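Local coordinates for protein putative PTS system, cellobiose-specific IIA component (Streptococcus mutans, PDB 3L8R) that probably relays a phosphoryl group from HPr toward cellobiose during sugar uptake, as the trimeric IIA component of a phosphotransferase system, at residues F45-E50 against I54-K59; A27-L32 against H71-D76; D65-A70 against D98-T103; Q58-A63 against V109-L114. All coordinates share one frame; numbering follows the deposited sequence.

Contact 1 of 4, residues F45-E50 against I54-K59; sequences FDAMRE and ILAEQK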
loop_
_atom_site.group_PDB
_atom_site.type_symbol
_atom_site.label_atom_id
_atom_site.label_comp_id
_atom_site.label_asym_id
_atom_site.label_seq_id
_atom_site.Cartn_x
_atom_site.Cartn_y
_atom_site.Cartn_z
ATOM N N PHE A 45 -10.274 -12.984 -6.594
ATOM C CA PHE A 45 -9.346 -13.246 -7.689
ATOM C C PHE A 45 -9.384 -14.703 -8.164
ATOM O O PHE A 45 -9.190 -14.974 -9.341
ATOM C CB PHE A 45 -7.921 -12.869 -7.333
ATOM C CG PHE A 45 -7.638 -11.394 -7.417
ATOM C CD1 PHE A 45 -7.845 -10.672 -8.620
ATOM C CD2 PHE A 45 -7.145 -10.710 -6.313
ATOM C CE1 PHE A 45 -7.571 -9.313 -8.698
ATOM C CE2 PHE A 45 -6.871 -9.366 -6.396
ATOM C CZ PHE A 45 -7.078 -8.659 -7.593
ATOM N N ASP A 46 -9.600 -15.657 -7.273
ATOM C CA ASP A 46 -9.599 -17.045 -7.723
ATOM C C ASP A 46 -10.867 -17.261 -8.574
ATOM O O ASP A 46 -10.833 -17.966 -9.588
ATOM C CB ASP A 46 -9.559 -18.051 -6.567
ATOM C CG ASP A 46 -8.374 -17.852 -5.592
ATOM O OD1 ASP A 46 -7.190 -17.751 -6.001
ATOM O OD2 ASP A 46 -8.648 -17.842 -4.361
ATOM N N ALA A 47 -11.959 -16.607 -8.164
ATOM C CA ALA A 47 -13.279 -16.767 -8.793
ATOM C C ALA A 47 -13.364 -16.055 -10.117
ATOM O O ALA A 47 -14.098 -16.506 -10.999
ATOM C CB ALA A 47 -14.429 -16.311 -7.860
ATOM N N MET A 48 -12.632 -14.946 -10.249
ATOM C CA MET A 48 -12.389 -14.308 -11.551
ATOM C C MET A 48 -11.700 -15.304 -12.473
ATOM O O MET A 48 -12.104 -15.503 -13.618
ATOM C CB MET A 48 -11.494 -13.065 -11.397
ATOM C CG MET A 48 -12.252 -11.752 -11.293
ATOM S SD MET A 48 -11.355 -10.374 -10.524
ATOM C CE MET A 48 -9.995 -10.250 -11.632
ATOM N N ARG A 49 -10.657 -15.936 -11.953
ATOM C CA ARG A 49 -9.835 -16.830 -12.757
ATOM C C ARG A 49 -10.615 -18.025 -13.312
ATOM O O ARG A 49 -10.359 -18.458 -14.435
ATOM C CB ARG A 49 -8.590 -17.268 -11.982
ATOM C CG ARG A 49 -7.572 -16.170 -11.895
ATOM C CD ARG A 49 -6.230 -16.685 -11.545
ATOM N NE ARG A 49 -6.132 -16.960 -10.126
ATOM C CZ ARG A 49 -4.990 -17.179 -9.485
ATOM N NH1 ARG A 49 -3.825 -17.139 -10.132
ATOM N NH2 ARG A 49 -5.023 -17.434 -8.182
ATOM N N GLU A 50 -11.572 -18.519 -12.523
ATOM C CA GLU A 50 -12.448 -19.637 -12.884
ATOM C C GLU A 50 -13.614 -19.181 -13.764
ATOM O O GLU A 50 -14.554 -19.942 -14.018
ATOM C CB GLU A 50 -12.951 -20.335 -11.599
ATOM C CG GLU A 50 -14.385 -20.938 -11.622
ATOM C CD GLU A 50 -14.457 -22.367 -12.213
ATOM O OE1 GLU A 50 -13.402 -23.056 -12.266
ATOM O OE2 GLU A 50 -15.572 -22.795 -12.624
ATOM N N ILE A 54 -19.841 -13.865 -10.906
ATOM C CA ILE A 54 -20.838 -13.708 -9.861
ATOM C C ILE A 54 -20.223 -13.764 -8.497
ATOM O O ILE A 54 -20.389 -12.868 -7.691
ATOM C CB ILE A 54 -21.952 -14.770 -10.019
ATOM C CG1 ILE A 54 -22.847 -14.257 -11.099
ATOM C CG2 ILE A 54 -22.823 -14.929 -8.754
ATOM C CD1 ILE A 54 -22.649 -12.731 -11.203
ATOM N N LEU A 55 -19.511 -14.844 -8.247
ATOM C CA LEU A 55 -18.931 -15.080 -6.973
ATOM C C LEU A 55 -17.979 -13.941 -6.667
ATOM O O LEU A 55 -18.036 -13.365 -5.573
ATOM C CB LEU A 55 -18.206 -16.422 -7.007
ATOM C CG LEU A 55 -17.854 -16.998 -5.634
ATOM C CD1 LEU A 55 -19.094 -17.189 -4.788
ATOM C CD2 LEU A 55 -17.123 -18.309 -5.876
ATOM N N ALA A 56 -17.132 -13.620 -7.646
ATOM C CA ALA A 56 -16.087 -12.618 -7.496
ATOM C C ALA A 56 -16.673 -11.266 -7.103
ATOM O O ALA A 56 -16.169 -10.612 -6.180
ATOM C CB ALA A 56 -15.261 -12.502 -8.784
ATOM N N GLU A 57 -17.768 -10.878 -7.762
ATOM C CA GLU A 57 -18.425 -9.630 -7.414
ATOM C C GLU A 57 -18.950 -9.622 -5.990
ATOM O O GLU A 57 -18.809 -8.592 -5.274
ATOM C CB GLU A 57 -19.536 -9.262 -8.378
ATOM C CG GLU A 57 -20.191 -7.947 -7.952
ATOM C CD GLU A 57 -21.094 -7.331 -8.999
ATOM O OE1 GLU A 57 -21.603 -6.221 -8.721
ATOM O OE2 GLU A 57 -21.304 -7.930 -10.081
ATOM N N GLN A 58 -19.538 -10.765 -5.602
ATOM C CA GLN A 58 -20.070 -11.002 -4.243
ATOM C C GLN A 58 -18.964 -11.004 -3.217
ATOM O O GLN A 58 -19.095 -10.378 -2.165
ATOM C CB GLN A 58 -20.844 -12.342 -4.149
ATOM C CG GLN A 58 -22.278 -12.283 -4.649
ATOM C CD GLN A 58 -22.848 -13.647 -5.023
ATOM O OE1 GLN A 58 -22.145 -14.678 -4.935
ATOM N NE2 GLN A 58 -24.143 -13.672 -5.439
ATOM N N LYS A 59 -17.884 -11.715 -3.519
ATOM C CA LYS A 59 -16.735 -11.766 -2.634
ATOM C C LYS A 59 -16.095 -10.393 -2.436
ATOM O O LYS A 59 -15.718 -10.024 -1.303
ATOM C CB LYS A 59 -15.730 -12.784 -3.156
ATOM C CG LYS A 59 -15.727 -14.164 -2.422
ATOM C CD LYS A 59 -17.127 -14.735 -2.078
ATOM C CE LYS A 59 -16.996 -16.130 -1.478
ATOM N NZ LYS A 59 -16.634 -16.120 -0.031
#
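The tight end of an antiparallel helical hairpin is closed here, where helix 20-49 runs out and the chain turns back into helix 53-82. Ala47 and Ala56 meet across the interface with their CA atoms only 5.2 Å apart, and the axes of the two segments pass at 7.8 Å, 164° between their directions. Two methyl side chains facing each other allow this close approach. CB of Ala47 lies 3.8 Å from the backbone N of Ala56 and is flanked by Leu55, whose CD2 comes to 3.9 Å from the same CB. Leu55 reaches it because its CG stands anti to the backbone N (chi1 -164°), which lays the side chain alongside the methyl at the partly exposed border. On the other flank, CB of Ala56 rests against Met48, 4.0 Å from its CG, while the thioether end runs on past the interface. The side chains that meet are apolar; Asp46 and Arg49 pair off on another face of helix 20-49. There Arg49 NH2 bonds to Asp46 OD1 at 3.1 Å, one turn back, with the oxygen in the guanidinium plane. Helix 91-118 packs against the hairpin as the third helix: Met48 leans on its Met113 and Tyr117, and Phe45 on its Ala110.

Contact 2 of 4, residues A27-L32 against H71-D76; sequences AFEIIL and HQAQTD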
loop_
_atom_site.group_PDB
_atom_site.type_symbol
_atom_site.label_atom_id
_atom_site.label_comp_id
_atom_site.label_asym_id
_atom_site.label_seq_id
_atom_site.Cartn_x
_atom_site.Cartn_y
_atom_site.Cartn_z
ATOM N N ALA A 27 -5.001 -2.396 17.174
ATOM C CA ALA A 27 -4.128 -2.789 16.098
ATOM C C ALA A 27 -4.463 -4.195 15.644
ATOM O O ALA A 27 -4.313 -4.522 14.479
ATOM C CB ALA A 27 -2.681 -2.702 16.512
ATOM N N PHE A 28 -4.914 -5.030 16.561
ATOM C CA PHE A 28 -5.112 -6.404 16.227
ATOM C C PHE A 28 -6.434 -6.554 15.538
ATOM O O PHE A 28 -6.592 -7.378 14.628
ATOM C CB PHE A 28 -4.922 -7.324 17.458
ATOM C CG PHE A 28 -3.562 -7.969 17.487
ATOM C CD1 PHE A 28 -3.218 -8.938 16.506
ATOM C CD2 PHE A 28 -2.595 -7.571 18.433
ATOM C CE1 PHE A 28 -1.945 -9.512 16.474
ATOM C CE2 PHE A 28 -1.302 -8.136 18.437
ATOM C CZ PHE A 28 -0.973 -9.120 17.451
ATOM N N GLU A 29 -7.367 -5.707 15.939
ATOM C CA GLU A 29 -8.655 -5.613 15.289
ATOM C C GLU A 29 -8.481 -5.259 13.808
ATOM O O GLU A 29 -9.098 -5.863 12.919
ATOM C CB GLU A 29 -9.465 -4.522 15.988
ATOM C CG GLU A 29 -10.944 -4.717 15.868
ATOM C CD GLU A 29 -11.748 -3.624 16.515
ATOM O OE1 GLU A 29 -11.172 -2.761 17.216
ATOM O OE2 GLU A 29 -12.977 -3.636 16.313
ATOM N N ILE A 30 -7.614 -4.293 13.542
ATOM C CA ILE A 30 -7.323 -3.874 12.192
ATOM C C ILE A 30 -6.628 -5.007 11.404
ATOM O O ILE A 30 -7.144 -5.466 10.391
ATOM C CB ILE A 30 -6.528 -2.531 12.197
ATOM C CG1 ILE A 30 -7.420 -1.388 12.745
ATOM C CG2 ILE A 30 -5.980 -2.225 10.792
ATOM C CD1 ILE A 30 -6.660 -0.098 13.126
ATOM N N ILE A 31 -5.498 -5.499 11.877
ATOM C CA ILE A 31 -4.853 -6.666 11.250
ATOM C C ILE A 31 -5.756 -7.880 11.030
ATOM O O ILE A 31 -5.775 -8.431 9.932
ATOM C CB ILE A 31 -3.667 -7.144 12.083
ATOM C CG1 ILE A 31 -2.664 -6.017 12.246
ATOM C CG2 ILE A 31 -3.006 -8.273 11.401
ATOM C CD1 ILE A 31 -1.833 -6.082 13.480
ATOM N N LEU A 32 -6.492 -8.323 12.057
ATOM C CA LEU A 32 -7.343 -9.508 11.849
ATOM C C LEU A 32 -8.423 -9.299 10.810
ATOM O O LEU A 32 -8.609 -10.148 9.940
ATOM C CB LEU A 32 -7.993 -10.048 13.144
ATOM C CG LEU A 32 -6.943 -10.824 13.958
ATOM C CD1 LEU A 32 -7.263 -10.818 15.469
ATOM C CD2 LEU A 32 -6.747 -12.247 13.400
ATOM N N HIS A 71 -11.522 -0.297 8.648
ATOM C CA HIS A 71 -11.530 1.153 8.408
ATOM C C HIS A 71 -12.128 1.887 9.618
ATOM O O HIS A 71 -11.593 2.899 10.049
ATOM C CB HIS A 71 -12.234 1.546 7.081
ATOM C CG HIS A 71 -11.294 1.759 5.916
ATOM N ND1 HIS A 71 -10.359 2.782 5.879
ATOM C CD2 HIS A 71 -11.145 1.079 4.744
ATOM C CE1 HIS A 71 -9.661 2.704 4.751
ATOM N NE2 HIS A 71 -10.114 1.681 4.043
ATOM N N GLN A 72 -13.211 1.367 10.187
ATOM C CA GLN A 72 -13.852 2.026 11.323
ATOM C C GLN A 72 -12.884 2.185 12.467
ATOM O O GLN A 72 -12.786 3.264 13.080
ATOM C CB GLN A 72 -15.052 1.223 11.822
ATOM C CG GLN A 72 -15.933 1.981 12.802
ATOM C CD GLN A 72 -16.599 3.231 12.167
ATOM O OE1 GLN A 72 -16.226 4.373 12.463
ATOM N NE2 GLN A 72 -17.568 3.006 11.277
ATOM N N ALA A 73 -12.155 1.116 12.770
ATOM C CA ALA A 73 -11.237 1.174 13.885
ATOM C C ALA A 73 -10.110 2.160 13.595
ATOM O O ALA A 73 -9.751 2.945 14.465
ATOM C CB ALA A 73 -10.729 -0.172 14.224
ATOM N N GLN A 74 -9.575 2.157 12.374
ATOM C CA GLN A 74 -8.633 3.219 12.005
ATOM C C GLN A 74 -9.269 4.617 12.102
ATOM O O GLN A 74 -8.638 5.576 12.591
ATOM C CB GLN A 74 -7.978 3.008 10.629
ATOM C CG GLN A 74 -7.018 4.121 10.279
ATOM C CD GLN A 74 -6.268 3.870 8.992
ATOM O OE1 GLN A 74 -6.707 4.245 7.904
ATOM N NE2 GLN A 74 -5.135 3.210 9.105
ATOM N N THR A 75 -10.508 4.748 11.655
ATOM C CA THR A 75 -11.132 6.067 11.729
ATOM C C THR A 75 -11.282 6.565 13.181
ATOM O O THR A 75 -11.111 7.774 13.450
ATOM C CB THR A 75 -12.448 6.164 10.932
ATOM O OG1 THR A 75 -12.218 5.706 9.596
ATOM C CG2 THR A 75 -12.912 7.606 10.848
ATOM N N ASP A 76 -11.563 5.638 14.104
ATOM C CA ASP A 76 -11.782 6.012 15.505
ATOM C C ASP A 76 -10.480 6.513 16.081
ATOM O O ASP A 76 -10.462 7.503 16.827
ATOM C CB ASP A 76 -12.280 4.831 16.355
ATOM C CG ASP A 76 -13.687 4.363 15.977
ATOM O OD1 ASP A 76 -14.429 5.081 15.251
ATOM O OD2 ASP A 76 -14.049 3.243 16.413
#
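Apolar packing between Ile30 and Ala73 carries this contact. The CG1 branch of Ile30 sits 3.8 Å from CB of Ala73, and the terminal CD1 goes further, over the backbone of Gln74, to 3.8 Å from its N and 4.0 Å from its CA. Ile30 has CG1 anti to its own carbonyl carbon (chi1 -66°) and a nearly extended second torsion, which sends the branch straight across to the facing helix. Beside it, the extended side chain of Glu29 passes along the exposed margin, and its OE1 comes to 4.0 Å from the Ala73 methyl, a van der Waals touch rather than a polar bond.

These are the first two helices of the all-helical bundle of the lactose/cellobiose IIA family, 20-49 and 53-82, running antiparallel; the axes of 27-32 and 71-76 pass at 9.0 Å with 150° between their directions. Helix 91-118 closes over the interface: Gln74 packs on its Leu100 with CB, and its side chain also touches Gln97. It also packs on His95 of the third subunit, the predicted phosphohistidine, so this part of the hairpin probably borders an active site built between chains.

Within 71-76, His71 O accepts from both Thr75 N and Thr75 OG1; the hydroxyl donates at 2.9 Å between Thr75 OG1 and His71 O, from above the carbonyl plane, folding its polar end back onto the preceding turn.

Of the charged groups, Glu29 OE1 and Asp76 OD2 are like-charged neighbours 6.7 Å apart on the exposed side, where solvent would probably screen them.

Contact 3 of 4, residues D65-A70 against D98-T103; sequences DELLKA and DHLMTT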
loop_
_atom_site.group_PDB
_atom_site.type_symbol
_atom_site.label_atom_id
_atom_site.label_comp_id
_atom_site.label_asym_id
_atom_site.label_seq_id
_atom_site.Cartn_x
_atom_site.Cartn_y
_atom_site.Cartn_z
ATOM N N ASP A 65 -17.425 -5.718 3.475
ATOM C CA ASP A 65 -18.049 -5.834 4.781
ATOM C C ASP A 65 -17.010 -5.955 5.876
ATOM O O ASP A 65 -17.145 -5.313 6.922
ATOM C CB ASP A 65 -18.978 -7.044 4.883
ATOM C CG ASP A 65 -20.217 -6.904 4.040
ATOM O OD1 ASP A 65 -20.629 -5.735 3.763
ATOM O OD2 ASP A 65 -20.749 -7.989 3.643
ATOM N N GLU A 66 -16.003 -6.794 5.652
ATOM C CA GLU A 66 -14.943 -6.971 6.634
ATOM C C GLU A 66 -13.990 -5.783 6.729
ATOM O O GLU A 66 -13.658 -5.308 7.844
ATOM C CB GLU A 66 -14.176 -8.250 6.352
ATOM C CG GLU A 66 -15.092 -9.400 6.125
ATOM C CD GLU A 66 -16.105 -9.599 7.264
ATOM O OE1 GLU A 66 -15.952 -9.067 8.397
ATOM O OE2 GLU A 66 -17.064 -10.326 7.004
ATOM N N LEU A 67 -13.561 -5.298 5.564
ATOM C CA LEU A 67 -12.671 -4.154 5.523
ATOM C C LEU A 67 -13.259 -3.010 6.313
ATOM O O LEU A 67 -12.559 -2.400 7.108
ATOM C CB LEU A 67 -12.377 -3.714 4.095
ATOM C CG LEU A 67 -10.999 -3.961 3.499
ATOM C CD1 LEU A 67 -10.802 -2.892 2.431
ATOM C CD2 LEU A 67 -9.883 -3.885 4.565
ATOM N N LEU A 68 -14.540 -2.743 6.120
ATOM C CA LEU A 68 -15.215 -1.676 6.863
ATOM C C LEU A 68 -14.983 -1.706 8.366
ATOM O O LEU A 68 -14.821 -0.643 8.995
ATOM C CB LEU A 68 -16.721 -1.681 6.593
ATOM C CG LEU A 68 -17.262 -0.255 6.608
ATOM C CD1 LEU A 68 -17.381 0.233 5.129
ATOM C CD2 LEU A 68 -18.605 -0.108 7.437
ATOM N N LYS A 69 -14.928 -2.910 8.942
ATOM C CA LYS A 69 -14.684 -3.006 10.386
ATOM C C LYS A 69 -13.308 -2.463 10.699
ATOM O O LYS A 69 -13.126 -1.751 11.731
ATOM C CB LYS A 69 -14.823 -4.425 10.917
ATOM C CG LYS A 69 -16.174 -5.078 10.660
ATOM C CD LYS A 69 -16.082 -6.577 10.911
ATOM C CE LYS A 69 -17.481 -7.247 10.763
ATOM N NZ LYS A 69 -17.383 -8.706 11.066
ATOM N N ALA A 70 -12.359 -2.769 9.801
ATOM C CA ALA A 70 -10.976 -2.301 9.928
ATOM C C ALA A 70 -10.884 -0.805 9.705
ATOM O O ALA A 70 -10.264 -0.099 10.525
ATOM C CB ALA A 70 -10.029 -3.085 9.022
ATOM N N ASP A 98 -0.735 -0.585 7.617
ATOM C CA ASP A 98 -0.266 -0.911 6.264
ATOM C C ASP A 98 -1.166 -2.042 5.745
ATOM O O ASP A 98 -1.424 -2.160 4.553
ATOM C CB ASP A 98 1.179 -1.434 6.230
ATOM C CG ASP A 98 2.238 -0.383 6.478
ATOM O OD1 ASP A 98 2.097 0.861 6.149
ATOM O OD2 ASP A 98 3.282 -0.823 7.036
ATOM N N HIS A 99 -1.614 -2.910 6.635
ATOM C CA HIS A 99 -2.435 -4.013 6.191
ATOM C C HIS A 99 -3.784 -3.464 5.760
ATOM O O HIS A 99 -4.287 -3.812 4.681
ATOM C CB HIS A 99 -2.586 -5.047 7.304
ATOM C CG HIS A 99 -2.512 -6.456 6.811
ATOM N ND1 HIS A 99 -3.534 -7.043 6.072
ATOM C CD2 HIS A 99 -1.522 -7.383 6.909
ATOM C CE1 HIS A 99 -3.163 -8.270 5.731
ATOM N NE2 HIS A 99 -1.957 -8.503 6.237
ATOM N N LEU A 100 -4.362 -2.580 6.562
ATOM C CA LEU A 100 -5.608 -1.942 6.149
ATOM C C LEU A 100 -5.469 -1.235 4.799
ATOM O O LEU A 100 -6.228 -1.509 3.893
ATOM C CB LEU A 100 -6.133 -0.981 7.232
ATOM C CG LEU A 100 -7.467 -0.267 6.983
ATOM C CD1 LEU A 100 -8.664 -1.162 6.521
ATOM C CD2 LEU A 100 -7.890 0.636 8.181
ATOM N N MET A 101 -4.495 -0.348 4.650
ATOM C CA MET A 101 -4.470 0.496 3.462
ATOM C C MET A 101 -4.006 -0.285 2.230
ATOM O O MET A 101 -4.495 -0.023 1.134
ATOM C CB MET A 101 -3.611 1.731 3.710
ATOM C CG MET A 101 -4.090 2.630 4.904
ATOM S SD MET A 101 -5.614 3.641 4.556
ATOM C CE MET A 101 -4.976 4.707 3.222
ATOM N N THR A 102 -3.133 -1.283 2.355
ATOM C CA THR A 102 -2.826 -2.045 1.152
ATOM C C THR A 102 -3.973 -2.952 0.776
ATOM O O THR A 102 -4.227 -3.229 -0.405
ATOM C CB THR A 102 -1.478 -2.796 1.170
ATOM O OG1 THR A 102 -1.518 -3.921 2.081
ATOM C CG2 THR A 102 -0.301 -1.880 1.517
ATOM N N THR A 103 -4.715 -3.387 1.784
ATOM C CA THR A 103 -5.823 -4.291 1.516
ATOM C C THR A 103 -6.945 -3.526 0.831
ATOM O O THR A 103 -7.526 -4.010 -0.147
ATOM C CB THR A 103 -6.228 -5.120 2.789
ATOM O OG1 THR A 103 -5.170 -6.040 3.082
ATOM C CG2 THR A 103 -7.529 -5.929 2.553
#
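Leucine packing dominates this contact: Leu67 CD2 lies 3.6 Å from Leu100 CD1, the two side chains slanting across one another, and also 3.7 Å from the CG2 methyl of Thr103. Leu100, with CG anti to its backbone N (chi1 -178°), spreads its two methyls over Ala70. CD1 faces the Ala70 methyl, 3.4 Å from its CB, while CD2 lies close to the carbonyl, 3.4 Å from Ala70 O. Thr103 turns its methyl to this apolar seam and its hydroxyl back to His99 O, a weak bond.

The segments belong to helices 53-82 and 91-118 at the middle of the three-helix bundle, antiparallel, with 141° between the directions of the two segments. Helix 20-49 completes the core, with its Ser34 and Ala37 touching Leu67.

Hydrogen bonds run within helix 91-118 and to helix 20-49. Thr102 OG1 donates to Asp98 O at 3.0 Å, from the opposite face of the carbonyl to Thr102 N, and receives Arg38 NH1 in turn; His99 ND1 is bonded to Ser34 OG.

On helix 53-82, away from the seam, Lys69 NZ bridges to the syn lone pair of Glu66 OE1 at 3.0 Å. Asp98 is buried at the trimer interface, where its OD1 comes near the OD1 of Asp98 in both neighbouring subunits, a gathering of carboxylates consistent with the predicted magnesium site shared by the three chains.

Contact 4 of 4, residues Q58-A63 against V109-L114; sequences QKLQEA and VAIEML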
loop_
_atom_site.group_PDB
_atom_site.type_symbol
_atom_site.label_atom_id
_atom_site.label_comp_id
_atom_site.label_asym_id
_atom_site.label_seq_id
_atom_site.Cartn_x
_atom_site.Cartn_y
_atom_site.Cartn_z
ATOM N N GLN A 58 -19.538 -10.765 -5.602
ATOM C CA GLN A 58 -20.070 -11.002 -4.243
ATOM C C GLN A 58 -18.964 -11.004 -3.217
ATOM O O GLN A 58 -19.095 -10.378 -2.165
ATOM C CB GLN A 58 -20.844 -12.342 -4.149
ATOM C CG GLN A 58 -22.278 -12.283 -4.649
ATOM C CD GLN A 58 -22.848 -13.647 -5.023
ATOM O OE1 GLN A 58 -22.145 -14.678 -4.935
ATOM N NE2 GLN A 58 -24.143 -13.672 -5.439
ATOM N N LYS A 59 -17.884 -11.715 -3.519
ATOM C CA LYS A 59 -16.735 -11.766 -2.634
ATOM C C LYS A 59 -16.095 -10.393 -2.436
ATOM O O LYS A 59 -15.718 -10.024 -1.303
ATOM C CB LYS A 59 -15.730 -12.784 -3.156
ATOM C CG LYS A 59 -15.727 -14.164 -2.422
ATOM C CD LYS A 59 -17.127 -14.735 -2.078
ATOM C CE LYS A 59 -16.996 -16.130 -1.478
ATOM N NZ LYS A 59 -16.634 -16.120 -0.031
ATOM N N LEU A 60 -16.002 -9.612 -3.515
ATOM C CA LEU A 60 -15.611 -8.189 -3.360
ATOM C C LEU A 60 -16.494 -7.391 -2.412
ATOM O O LEU A 60 -16.023 -6.482 -1.771
ATOM C CB LEU A 60 -15.421 -7.459 -4.698
ATOM C CG LEU A 60 -14.214 -7.991 -5.469
ATOM C CD1 LEU A 60 -14.174 -7.544 -6.921
ATOM C CD2 LEU A 60 -12.894 -7.639 -4.740
ATOM N N GLN A 61 -17.758 -7.742 -2.290
ATOM C CA GLN A 61 -18.627 -7.062 -1.323
ATOM C C GLN A 61 -18.441 -7.585 0.120
ATOM O O GLN A 61 -18.542 -6.817 1.104
ATOM C CB GLN A 61 -20.110 -7.123 -1.753
ATOM C CG GLN A 61 -20.960 -6.095 -1.029
ATOM C CD GLN A 61 -22.480 -6.357 -1.072
ATOM O OE1 GLN A 61 -23.261 -5.594 -0.476
ATOM N NE2 GLN A 61 -22.904 -7.424 -1.767
ATOM N N GLU A 62 -18.191 -8.880 0.272
ATOM C CA GLU A 62 -17.908 -9.392 1.604
ATOM C C GLU A 62 -16.629 -8.808 2.121
ATOM O O GLU A 62 -16.544 -8.467 3.289
ATOM C CB GLU A 62 -17.637 -10.870 1.566
ATOM C CG GLU A 62 -18.778 -11.729 1.671
ATOM C CD GLU A 62 -18.361 -13.114 1.307
ATOM O OE1 GLU A 62 -17.393 -13.640 1.958
ATOM O OE2 GLU A 62 -19.001 -13.653 0.369
ATOM N N ALA A 63 -15.616 -8.782 1.258
ATOM C CA ALA A 63 -14.313 -8.219 1.604
ATOM C C ALA A 63 -14.557 -6.829 2.136
ATOM O O ALA A 63 -14.077 -6.469 3.202
ATOM C CB ALA A 63 -13.365 -8.180 0.374
ATOM N N VAL A 109 -8.019 -2.483 -6.829
ATOM C CA VAL A 109 -7.659 -3.224 -8.019
ATOM C C VAL A 109 -8.315 -4.552 -7.831
ATOM O O VAL A 109 -8.176 -5.196 -6.801
ATOM C CB VAL A 109 -6.118 -3.251 -8.345
ATOM C CG1 VAL A 109 -5.277 -2.475 -7.339
ATOM C CG2 VAL A 109 -5.596 -4.631 -8.722
ATOM N N ALA A 110 -9.091 -5.001 -8.768
ATOM C CA ALA A 110 -9.875 -6.193 -8.421
ATOM C C ALA A 110 -11.247 -5.802 -8.724
ATOM O O ALA A 110 -11.855 -6.441 -9.555
ATOM C CB ALA A 110 -9.778 -6.576 -6.980
ATOM N N ILE A 111 -11.722 -4.703 -8.114
ATOM C CA ILE A 111 -12.975 -4.134 -8.584
ATOM C C ILE A 111 -12.755 -3.804 -10.064
ATOM O O ILE A 111 -13.573 -4.156 -10.897
ATOM C CB ILE A 111 -13.410 -2.908 -7.806
ATOM C CG1 ILE A 111 -13.926 -3.319 -6.428
ATOM C CG2 ILE A 111 -14.508 -2.188 -8.568
ATOM C CD1 ILE A 111 -14.161 -2.105 -5.452
ATOM N N GLU A 112 -11.619 -3.185 -10.387
ATOM C CA GLU A 112 -11.326 -2.824 -11.765
ATOM C C GLU A 112 -11.050 -4.071 -12.599
ATOM O O GLU A 112 -11.464 -4.208 -13.743
ATOM C CB GLU A 112 -10.155 -1.861 -11.831
ATOM C CG GLU A 112 -10.397 -0.497 -11.157
ATOM C CD GLU A 112 -11.742 0.144 -11.533
ATOM O OE1 GLU A 112 -12.397 0.713 -10.640
ATOM O OE2 GLU A 112 -12.154 0.059 -12.706
ATOM N N MET A 113 -10.398 -5.025 -11.990
ATOM C CA MET A 113 -9.929 -6.136 -12.744
ATOM C C MET A 113 -11.046 -7.061 -13.098
ATOM O O MET A 113 -11.019 -7.701 -14.140
ATOM C CB MET A 113 -8.834 -6.821 -11.972
ATOM C CG MET A 113 -7.512 -6.174 -12.248
ATOM S SD MET A 113 -6.318 -7.476 -12.522
ATOM C CE MET A 113 -5.475 -7.330 -10.957
ATOM N N LEU A 114 -12.025 -7.122 -12.209
ATOM C CA LEU A 114 -13.280 -7.795 -12.453
ATOM C C LEU A 114 -13.928 -7.133 -13.668
ATOM O O LEU A 114 -14.260 -7.829 -14.631
ATOM C CB LEU A 114 -14.159 -7.688 -11.223
ATOM C CG LEU A 114 -15.680 -7.736 -11.246
ATOM C CD1 LEU A 114 -16.184 -8.973 -10.595
ATOM C CD2 LEU A 114 -16.196 -6.514 -10.498
#
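Leu60 is the bump of this contact, pushed into a shallow hollow walled by Ala110, Ile111 and Leu114. Its CG lies anti to its carbonyl carbon (chi1 -68°), and the forked end enters with the two methyls on different walls. CD1 rests over the backbone, 3.7 Å from Ala110 O and 3.9 Å from Ile111 N. CD2 meets the small methyl of Ala110, 4.0 Å from its CB, where the wall is low. Ile111 forms one edge of the hollow, its CG1 lying 4.3 Å from Leu60 CD1, and Leu114 the next-turn wall, its CD2 4.2 Å from the same methyl.

Helices 53-82 and 91-118 run nearly antiparallel here, 167° between the directions of the two segments, as the second and third helices of the bundle; Ala44 of helix 20-49 packs against Leu60 as well. Leu114 also reaches Ala56 and Glu57, carrying the packing toward the hairpin turn.

Beyond the hollow, Lys59 NZ, turned toward helix 20-49, makes a weak salt bridge to Glu62 OE1 and a long, weak ion pair with Glu43. Across helix 91-118, Val109 and Met113 meet their counterparts in both other subunits, and Glu112 OE2 bonds in a salt bridge to Arg49 NE of the third subunit.

Overall arrangement
All four contacts are largely buried helix packing within one three-helix bundle, and helix 53-82 takes part in each. Contacts 1 and 2 both join it to helix 20-49, at opposite sides of the chain's centre, 26 Å between centres; contacts 3 and 4 join it to helix 91-118. Contact 3 lies at the very centre, wholly buried, whereas contact 2 has an exposed margin at Glu29 and contact 1 a partly exposed one at Leu55. Contact 1 sets alanine on alanine with the closest axes; contacts 3 and 4 rely on leucines, axes over 10 Å apart. Ile30 meets Leu100 between contacts 2 and 3. The predicted phosphorylation and magnesium sites lie near these two; contacts 1 and 4 lie away from both.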